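Local coordinates for secreted protein (PDB 5LXZ) that probably acts as a copper metalloradical oxidase of the AA5 family, related to galactose oxidase, at residues P358-E363 and R555-D560; Q517-G522 and V570-G575; V538-P543 and N577-G582. The protein carries 1 engineered substitution. One frame throughout, in Å; residues are numbered along the deposited sequence.

The loop 358-363, in a propeller blade, comes first along the chain and waits nearly two hundred residues for its partner, 555-560. Before interaction 1 closes, interaction 2 opens at 517-522 and interaction 3 at 538-543; they close at 570-575 and 577-582 respectively. Each pair of contacts therefore crosses, and none nests inside another. Interaction 1 ties the propeller to the C-terminal E-set domain, whereas interactions 2 and 3 close loops within that domain. All three reach one mixed sheet, in which 556-564 lies between 535-541 and 567-571. Arg521 of interaction 2 also bonds Val579 and Ser581 of interaction 3.

Interaction 1: P358-E363 and R555-D560; sequences PPAQDE and RSIALD. With EDO (1,2-ethanediol), chain K.
The seam between the beta-propeller and the C-terminal E-set domain runs here, where the loop between the first two strands of a four-stranded blade, 353-356 and 364-368, meets strand 556-564. The cis peptide before Pro359 and the short 3-10 turn 360-362 shape the loop. Ala360 N donates to Ser556 O at 2.7 Å, in the plane of the carbonyl and almost in line with it (C=O...N 158°). Gln361 then reaches along the strand: CG lies anti to its own carbonyl carbon, and the bend at chi2 (93°) lays the amide beside Ala558. One residue is gripped twice. OE1 accepts from Ala558 N at 3.0 Å on a lone pair, while NE2 donates a hydrogen bond to a lone pair of Ala558 O at 2.9 Å, only 8° out of the Gln361 amide plane. Apolar groups flank these bonds: Pro359 CB meets Ala558 CB at 4.0 Å, Ala360 CB approaches Ile557 CG1 at 4.1 Å, and Ile557 CG2 comes within 3.7 Å of Gln361 NE2. Farther along, an ethanediol, probably from the crystallisation liquor, bonds through O2 to Leu559 O. Along its other edge the strand pairs through Ile557 and Leu559 with Leu540 and Val538 of 535-541. Both halves of the Gln361 amide are thus matched to main-chain groups, which fixes its flip and lets a side chain pair with the strand much as a neighbouring backbone would.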
loop_
_atom_site.group_PDB
_atom_site.type_symbol
_atom_site.label_atom_id
_atom_site.label_comp_id
_atom_site.label_asym_id
_atom_site.label_seq_id
_atom_site.Cartn_x
_atom_site.Cartn_y
_atom_site.Cartn_z
ATOM N N PRO A 358 -4.532 2.682 17.455
ATOM C CA PRO A 358 -4.467 3.834 18.330
ATOM C C PRO A 358 -4.537 3.392 19.792
ATOM O O PRO A 358 -5.301 2.465 20.087
ATOM C CB PRO A 358 -5.697 4.647 17.911
ATOM C CG PRO A 358 -6.651 3.693 17.365
ATOM C CD PRO A 358 -5.847 2.548 16.799
ATOM N N PRO A 359 -3.774 3.978 20.729
ATOM C CA PRO A 359 -2.710 4.928 20.472
ATOM C C PRO A 359 -1.427 4.240 20.069
ATOM O O PRO A 359 -1.116 3.151 20.553
ATOM C CB PRO A 359 -2.535 5.617 21.825
ATOM C CG PRO A 359 -2.848 4.537 22.812
ATOM C CD PRO A 359 -3.922 3.683 22.178
ATOM N N ALA A 360 -0.645 4.914 19.226
ATOM C CA ALA A 360 0.597 4.381 18.710
ATOM C C ALA A 360 1.615 4.031 19.772
ATOM O O ALA A 360 2.452 3.171 19.567
ATOM C CB ALA A 360 1.206 5.338 17.713
ATOM N N GLN A 361 1.516 4.682 20.925
ATOM C CA GLN A 361 2.371 4.317 22.041
ATOM C C GLN A 361 2.359 2.820 22.360
ATOM O O GLN A 361 3.371 2.294 22.827
ATOM C CB GLN A 361 1.945 5.071 23.311
ATOM C CG GLN A 361 2.425 6.503 23.317
ATOM C CD GLN A 361 1.435 7.524 22.761
ATOM O OE1 GLN A 361 0.539 7.221 21.957
ATOM N NE2 GLN A 361 1.565 8.769 23.246
ATOM N N ASP A 362 1.209 2.175 22.177
ATOM C CA ASP A 362 1.070 0.777 22.610
ATOM C C ASP A 362 1.778 -0.213 21.701
ATOM O O ASP A 362 1.980 -1.357 22.098
ATOM C CB ASP A 362 -0.397 0.437 22.756
ATOM C CG ASP A 362 -1.079 1.217 23.884
ATOM O OD1 ASP A 362 -0.420 1.930 24.683
ATOM O OD2 ASP A 362 -2.311 1.132 23.929
ATOM N N GLU A 363 2.147 0.188 20.478
ATOM C CA GLU A 363 2.880 -0.691 19.534
ATOM C C GLU A 363 2.129 -1.971 19.255
ATOM O O GLU A 363 2.736 -3.031 19.112
ATOM C CB GLU A 363 4.315 -0.971 20.005
ATOM C CG GLU A 363 5.090 0.285 20.343
ATOM C CD GLU A 363 6.599 0.075 20.332
ATOM O OE1 GLU A 363 7.211 -0.028 19.213
ATOM O OE2 GLU A 363 7.174 0.046 21.475
ATOM N N ARG A 555 -0.981 7.048 11.862
ATOM C CA ARG A 555 -0.754 6.608 13.236
ATOM C C ARG A 555 -1.393 7.681 14.081
ATOM O O ARG A 555 -1.438 8.858 13.656
ATOM C CB ARG A 555 0.743 6.460 13.580
ATOM C CG ARG A 555 1.627 7.645 13.193
ATOM C CD ARG A 555 3.061 7.479 13.652
ATOM N NE ARG A 555 3.669 6.257 13.080
ATOM C CZ ARG A 555 4.691 5.600 13.611
ATOM N NH1 ARG A 555 5.247 6.023 14.727
ATOM N NH2 ARG A 555 5.165 4.500 13.020
ATOM N N SER A 556 -1.891 7.290 15.233
ATOM C CA SER A 556 -2.537 8.241 16.133
ATOM C C SER A 556 -1.845 8.190 17.473
ATOM O O SER A 556 -1.780 7.148 18.104
ATOM C CB SER A 556 -3.973 7.834 16.291
ATOM O OG SER A 556 -4.596 8.702 17.247
ATOM N N ILE A 557 -1.315 9.314 17.901
ATOM C CA ILE A 557 -0.460 9.424 19.075
ATOM C C ILE A 557 -1.239 10.130 20.169
ATOM O O ILE A 557 -1.783 11.203 19.957
ATOM C CB ILE A 557 0.795 10.212 18.716
ATOM C CG1 ILE A 557 1.562 9.448 17.614
ATOM C CG2 ILE A 557 1.666 10.449 19.950
ATOM C CD1 ILE A 557 2.378 10.353 16.747
ATOM N N ALA A 558 -1.311 9.515 21.348
ATOM C CA ALA A 558 -1.977 10.227 22.470
ATOM C C ALA A 558 -1.157 11.366 23.012
ATOM O O ALA A 558 0.037 11.196 23.206
ATOM C CB ALA A 558 -2.224 9.227 23.588
ATOM N N LEU A 559 -1.798 12.491 23.307
ATOM C CA LEU A 559 -1.121 13.628 23.945
ATOM C C LEU A 559 -1.670 13.859 25.340
ATOM O O LEU A 559 -2.863 13.850 25.546
ATOM C CB LEU A 559 -1.321 14.915 23.178
ATOM C CG LEU A 559 -1.031 15.004 21.695
ATOM C CD1 LEU A 559 -0.857 16.431 21.201
ATOM C CD2 LEU A 559 0.142 14.179 21.287
ATOM N N ASP A 560 -0.758 14.109 26.267
ATOM C CA ASP A 560 -1.160 14.583 27.585
ATOM C C ASP A 560 -1.694 16.008 27.411
ATOM O O ASP A 560 -1.289 16.744 26.527
ATOM C CB ASP A 560 0.033 14.575 28.543
ATOM C CG ASP A 560 0.434 13.185 28.974
ATOM O OD1 ASP A 560 -0.357 12.244 28.846
ATOM O OD2 ASP A 560 1.560 13.053 29.487
HETATM C C1 EDO K . -4.518 10.143 26.715
HETATM O O1 EDO K . -5.495 9.310 26.091
HETATM C C2 EDO K . -4.910 11.630 26.752
HETATM O O2 EDO K . -5.057 12.240 25.438
#

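Interaction 2: Q517-G522 and V570-G575; sequences QTIARG and VTVPSG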
loop_
_atom_site.group_PDB
_atom_site.type_symbol
_atom_site.label_atom_id
_atom_site.label_comp_id
_atom_site.label_asym_id
_atom_site.label_seq_id
_atom_site.Cartn_x
_atom_site.Cartn_y
_atom_site.Cartn_z
ATOM N N GLN A 517 0.141 25.306 14.335
ATOM C CA GLN A 517 1.170 25.603 15.315
ATOM C C GLN A 517 2.283 24.639 15.058
ATOM O O GLN A 517 2.045 23.530 14.573
ATOM C CB GLN A 517 0.625 25.376 16.746
ATOM C CG GLN A 517 0.222 26.629 17.463
ATOM C CD GLN A 517 -0.157 26.343 18.902
ATOM O OE1 GLN A 517 0.686 25.890 19.701
ATOM N NE2 GLN A 517 -1.396 26.613 19.252
ATOM N N THR A 518 3.487 25.052 15.365
ATOM C CA THR A 518 4.607 24.126 15.515
ATOM C C THR A 518 4.766 23.761 16.980
ATOM O O THR A 518 4.815 24.647 17.858
ATOM C CB THR A 518 5.891 24.766 14.996
ATOM O OG1 THR A 518 5.693 25.063 13.608
ATOM C CG2 THR A 518 7.079 23.868 15.143
ATOM N N ILE A 519 4.773 22.469 17.290
ATOM C CA ILE A 519 5.051 22.013 18.651
ATOM C C ILE A 519 6.072 20.895 18.562
ATOM O O ILE A 519 5.841 19.891 17.877
ATOM C CB ILE A 519 3.803 21.502 19.408
ATOM C CG1 ILE A 519 2.650 22.540 19.325
ATOM C CG2 ILE A 519 4.152 21.166 20.871
ATOM C CD1 ILE A 519 1.328 22.010 19.855
ATOM N N ALA A 520 7.174 21.079 19.246
ATOM C CA ALA A 520 8.265 20.097 19.262
ATOM C C ALA A 520 7.940 18.953 20.182
ATOM O O ALA A 520 7.192 19.087 21.135
ATOM C CB ALA A 520 9.534 20.720 19.729
ATOM N N ARG A 521 8.517 17.802 19.863
ATOM C CA ARG A 521 8.499 16.678 20.774
ATOM C C ARG A 521 8.989 17.129 22.137
ATOM O O ARG A 521 9.975 17.824 22.257
ATOM C CB ARG A 521 9.396 15.574 20.271
ATOM C CG ARG A 521 8.824 14.778 19.098
ATOM C CD ARG A 521 9.736 13.634 18.707
ATOM N NE ARG A 521 10.991 14.124 18.205
ATOM C CZ ARG A 521 11.236 14.560 16.974
ATOM N NH1 ARG A 521 10.410 14.319 15.971
ATOM N NH2 ARG A 521 12.397 15.144 16.720
ATOM N N GLY A 522 8.237 16.720 23.143
ATOM C CA GLY A 522 8.504 17.096 24.533
ATOM C C GLY A 522 8.102 18.500 24.896
ATOM O O GLY A 522 8.287 18.893 26.038
ATOM N N VAL A 570 -1.512 21.189 25.434
ATOM C CA VAL A 570 -1.182 19.803 25.075
ATOM C C VAL A 570 0.322 19.649 25.058
ATOM O O VAL A 570 1.029 20.607 24.793
ATOM C CB VAL A 570 -1.776 19.424 23.703
ATOM C CG1 VAL A 570 -3.261 19.695 23.675
ATOM C CG2 VAL A 570 -1.118 20.171 22.561
ATOM N N THR A 571 0.795 18.433 25.296
ATOM C CA THR A 571 2.237 18.167 25.282
ATOM C C THR A 571 2.488 16.995 24.339
ATOM O O THR A 571 1.874 15.969 24.456
ATOM C CB THR A 571 2.761 17.866 26.704
ATOM O OG1 THR A 571 2.441 18.992 27.561
ATOM C CG2 THR A 571 4.257 17.673 26.735
ATOM N N VAL A 572 3.411 17.197 23.416
ATOM C CA VAL A 572 3.758 16.179 22.448
ATOM C C VAL A 572 4.714 15.200 23.114
ATOM O O VAL A 572 5.698 15.606 23.722
ATOM C CB VAL A 572 4.404 16.828 21.205
ATOM C CG1 VAL A 572 4.826 15.768 20.194
ATOM C CG2 VAL A 572 3.422 17.770 20.521
ATOM N N PRO A 573 4.486 13.895 22.930
ATOM C CA PRO A 573 5.395 12.924 23.504
ATOM C C PRO A 573 6.817 13.029 22.950
ATOM O O PRO A 573 7.033 13.532 21.856
ATOM C CB PRO A 573 4.821 11.587 23.029
ATOM C CG PRO A 573 3.411 11.834 22.857
ATOM C CD PRO A 573 3.253 13.264 22.447
ATOM N N SER A 574 7.764 12.544 23.733
ATOM C CA SER A 574 9.126 12.377 23.304
ATOM C C SER A 574 9.274 11.181 22.360
ATOM O O SER A 574 8.579 10.190 22.488
ATOM C CB SER A 574 10.041 12.135 24.479
ATOM O OG SER A 574 10.068 13.302 25.318
ATOM N N GLY A 575 10.277 11.272 21.498
ATOM C CA GLY A 575 10.777 10.143 20.728
ATOM C C GLY A 575 10.435 10.286 19.248
ATOM O O GLY A 575 9.276 10.202 18.881
#
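Tight packing marks the inner half of this contact, where Ile519 and Val572 press together obliquely. Ile519 CG2, anti to its backbone N, meets Val572 CG2 at 3.5 Å, closer than usual for two methyls. The other arm of Ile519 carries CD1 to Val570 CG2 at 4.1 Å, crossing it at about a right angle, with Phe527 against both. Val572 CG1, anti to its own N (chi1 178°), turns to the backbone and touches Arg521 CA at 3.8 Å. Toward solvent the contact loosens into main chain and glycines. Gly522 N donates to Val572 O at 2.8 Å, from above the carbonyl plane and well off a straight line (N-H...O 140°), at a positive phi that suits glycine. Arg521 runs alongside 573-575: CB and CG lie over Pro573 O, a buried oxygen with no polar partner in the model, and, with chi2 extended, CD reaches 3.5 Å from Gly575 C. The bend at chi3 then turns the guanidinium aside, and NH1 bonds Val579 O and Ser581 OG. An alanine at Arg521 would remove CG and CD beside Pro573 O and Gly575 and both NH1 bonds, and would probably loosen the hold of 517-522 on 573-575 and 577-582. Gly522 and Ser574 form the exposed margin. Such a crossing from strand 517-518, beside 599-603, to strand 524-528, beside 567-571, fits the immunoglobulin-like beta-sandwich of E-set domains.

Interaction 3: V538-P543 and N577-G582; sequences VRLIRP and NLVQSG. With EDO (1,2-ethanediol), chain K.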
loop_
_atom_site.group_PDB
_atom_site.type_symbol
_atom_site.label_atom_id
_atom_site.label_comp_id
_atom_site.label_asym_id
_atom_site.label_seq_id
_atom_site.Cartn_x
_atom_site.Cartn_y
_atom_site.Cartn_z
ATOM N N VAL A 538 -6.805 13.703 23.536
ATOM C CA VAL A 538 -6.203 14.517 22.494
ATOM C C VAL A 538 -5.356 13.538 21.672
ATOM O O VAL A 538 -4.559 12.769 22.231
ATOM C CB VAL A 538 -5.331 15.634 23.086
ATOM C CG1 VAL A 538 -4.642 16.469 22.012
ATOM C CG2 VAL A 538 -6.202 16.547 23.961
ATOM N N ARG A 539 -5.502 13.603 20.360
ATOM C CA ARG A 539 -4.790 12.713 19.452
ATOM C C ARG A 539 -4.118 13.517 18.350
ATOM O O ARG A 539 -4.739 14.396 17.733
ATOM C CB ARG A 539 -5.777 11.716 18.841
ATOM C CG ARG A 539 -6.429 10.760 19.804
ATOM C CD ARG A 539 -5.400 9.808 20.384
ATOM N NE ARG A 539 -5.965 8.876 21.369
ATOM C CZ ARG A 539 -5.940 9.057 22.688
ATOM N NH1 ARG A 539 -5.453 10.151 23.240
ATOM N NH2 ARG A 539 -6.478 8.124 23.475
ATOM N N LEU A 540 -2.858 13.176 18.103
ATOM C CA LEU A 540 -2.111 13.692 16.989
ATOM C C LEU A 540 -2.077 12.603 15.929
ATOM O O LEU A 540 -1.541 11.537 16.185
ATOM C CB LEU A 540 -0.738 14.016 17.484
ATOM C CG LEU A 540 0.025 15.126 16.929
ATOM C CD1 LEU A 540 -0.720 16.462 16.923
ATOM C CD2 LEU A 540 1.390 15.236 17.628
ATOM N N ILE A 541 -2.742 12.827 14.804
ATOM C CA ILE A 541 -2.929 11.776 13.797
ATOM C C ILE A 541 -2.201 12.167 12.537
ATOM O O ILE A 541 -2.467 13.227 11.942
ATOM C CB ILE A 541 -4.407 11.518 13.517
ATOM C CG1 ILE A 541 -5.127 11.288 14.843
ATOM C CG2 ILE A 541 -4.521 10.348 12.552
ATOM C CD1 ILE A 541 -6.538 10.796 14.720
ATOM N N ARG A 542 -1.292 11.311 12.113
ATOM C CA ARG A 542 -0.528 11.577 10.922
ATOM C C ARG A 542 -1.447 11.335 9.719
ATOM O O ARG A 542 -2.129 10.344 9.677
ATOM C CB ARG A 542 0.707 10.697 10.876
ATOM C CG ARG A 542 1.747 11.175 9.877
ATOM C CD ARG A 542 3.062 10.417 10.024
ATOM N NE ARG A 542 4.116 10.903 9.110
ATOM C CZ ARG A 542 4.953 11.925 9.341
ATOM N NH1 ARG A 542 4.948 12.639 10.482
ATOM N NH2 ARG A 542 5.881 12.181 8.464
ATOM N N PRO A 543 -1.477 12.232 8.723
ATOM C CA PRO A 543 -2.337 12.060 7.566
ATOM C C PRO A 543 -1.981 10.818 6.794
ATOM O O PRO A 543 -0.811 10.445 6.730
ATOM C CB PRO A 543 -2.077 13.297 6.709
ATOM C CG PRO A 543 -0.988 13.982 7.331
ATOM C CD PRO A 543 -0.807 13.532 8.718
ATOM N N ASN A 577 11.064 8.245 16.964
ATOM C CA ASN A 577 10.568 6.986 16.417
ATOM C C ASN A 577 9.070 6.846 16.594
ATOM O O ASN A 577 8.478 6.008 15.928
ATOM C CB ASN A 577 11.251 5.789 17.034
ATOM C CG ASN A 577 12.742 5.717 16.751
ATOM O OD1 ASN A 577 13.209 6.284 15.777
ATOM N ND2 ASN A 577 13.488 5.047 17.619
ATOM N N LEU A 578 8.471 7.544 17.544
ATOM C CA LEU A 578 7.066 7.555 17.783
ATOM C C LEU A 578 6.408 8.714 17.038
ATOM O O LEU A 578 5.472 8.530 16.255
ATOM C CB LEU A 578 6.809 7.685 19.301
ATOM C CG LEU A 578 5.346 7.852 19.733
ATOM C CD1 LEU A 578 4.486 6.652 19.309
ATOM C CD2 LEU A 578 5.268 8.164 21.218
ATOM N N VAL A 579 6.824 9.931 17.362
ATOM C CA VAL A 579 6.299 11.143 16.774
ATOM C C VAL A 579 7.267 11.538 15.672
ATOM O O VAL A 579 8.180 12.318 15.879
ATOM C CB VAL A 579 6.138 12.278 17.789
ATOM C CG1 VAL A 579 5.370 13.394 17.153
ATOM C CG2 VAL A 579 5.433 11.787 19.052
ATOM N N GLN A 580 7.116 10.924 14.504
ATOM C CA GLN A 580 7.964 11.249 13.339
ATOM C C GLN A 580 7.784 12.755 13.044
ATOM O O GLN A 580 6.668 13.279 13.155
ATOM C CB GLN A 580 7.533 10.373 12.147
ATOM C CG GLN A 580 7.758 8.885 12.427
ATOM C CD GLN A 580 7.014 7.951 11.467
ATOM O OE1 GLN A 580 5.840 8.152 11.157
ATOM N NE2 GLN A 580 7.714 6.940 10.967
ATOM N N SER A 581 8.857 13.406 12.616
ATOM C CA SER A 581 8.726 14.798 12.229
ATOM C C SER A 581 7.804 14.927 11.012
ATOM O O SER A 581 7.749 14.062 10.129
ATOM C CB SER A 581 10.074 15.322 11.877
ATOM O OG SER A 581 10.926 15.250 12.992
ATOM N N GLY A 582 7.049 16.003 10.988
ATOM C CA GLY A 582 6.063 16.222 9.970
ATOM C C GLY A 582 4.811 16.830 10.522
ATOM O O GLY A 582 4.773 17.279 11.666
HETATM C C1 EDO K . -4.518 10.143 26.715
HETATM O O1 EDO K . -5.495 9.310 26.091
HETATM C C2 EDO K . -4.910 11.630 26.752
HETATM O O2 EDO K . -5.057 12.240 25.438
#
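Arg542 grips the carbonyl oxygen of Ser581 end-on, with both terminal nitrogens on the one atom. NH2 donates at 3.1 Å to Ser581 O and NH1 at 3.2 Å to the same Ser581 O; the oxygen lies close to the guanidinium plane, whereas the donors approach from above the plane of its carbonyl, NH1 by 66° and NH2 by 27°. An extended chain from CG to NE, with CG anti to the backbone N (chi1 -164°), brings the group there. NH2 also makes a weak bond to Gln85 O. Two N-H groups of the guanidinium cation would probably polarise this carbonyl. Gln580 crosses the arginine at about a right angle and sets CB 3.8 Å above one guanidinium face, toward the rim, while its OE1 lies alongside Arg542 CD at 3.8 Å. Gly582 follows with no side chain, and a CB at that place would clash with Arg542 NH1. Ser581 OG turns elsewhere, to Pro604 O and Arg521. Farther out, Leu540 CD2 only brushes Val579 CG1 at 4.4 Å, a loose apolar touch. At the other end of the strand segment Arg539 bends at chi2 and bonds the same ethanediol that meets Leu559 O: NH1 and NH2 reach its O1 at the guanidinium edge, and Val538 N donates almost straight to O2 at 3.0 Å. The NE of Arg539 forms a salt bridge with Asp416, in the loop between propeller strands 409-412 and 418-421. Strand 535-541 stands between 556-564, with Arg542 and Arg555 bonded through their backbones, and 582-590, paired through Ile541 and Met585. The loop 577-582 leads into that second neighbour, and Leu540 packs over Tyr584 and Met586 of it and Val601 of strand 599-603.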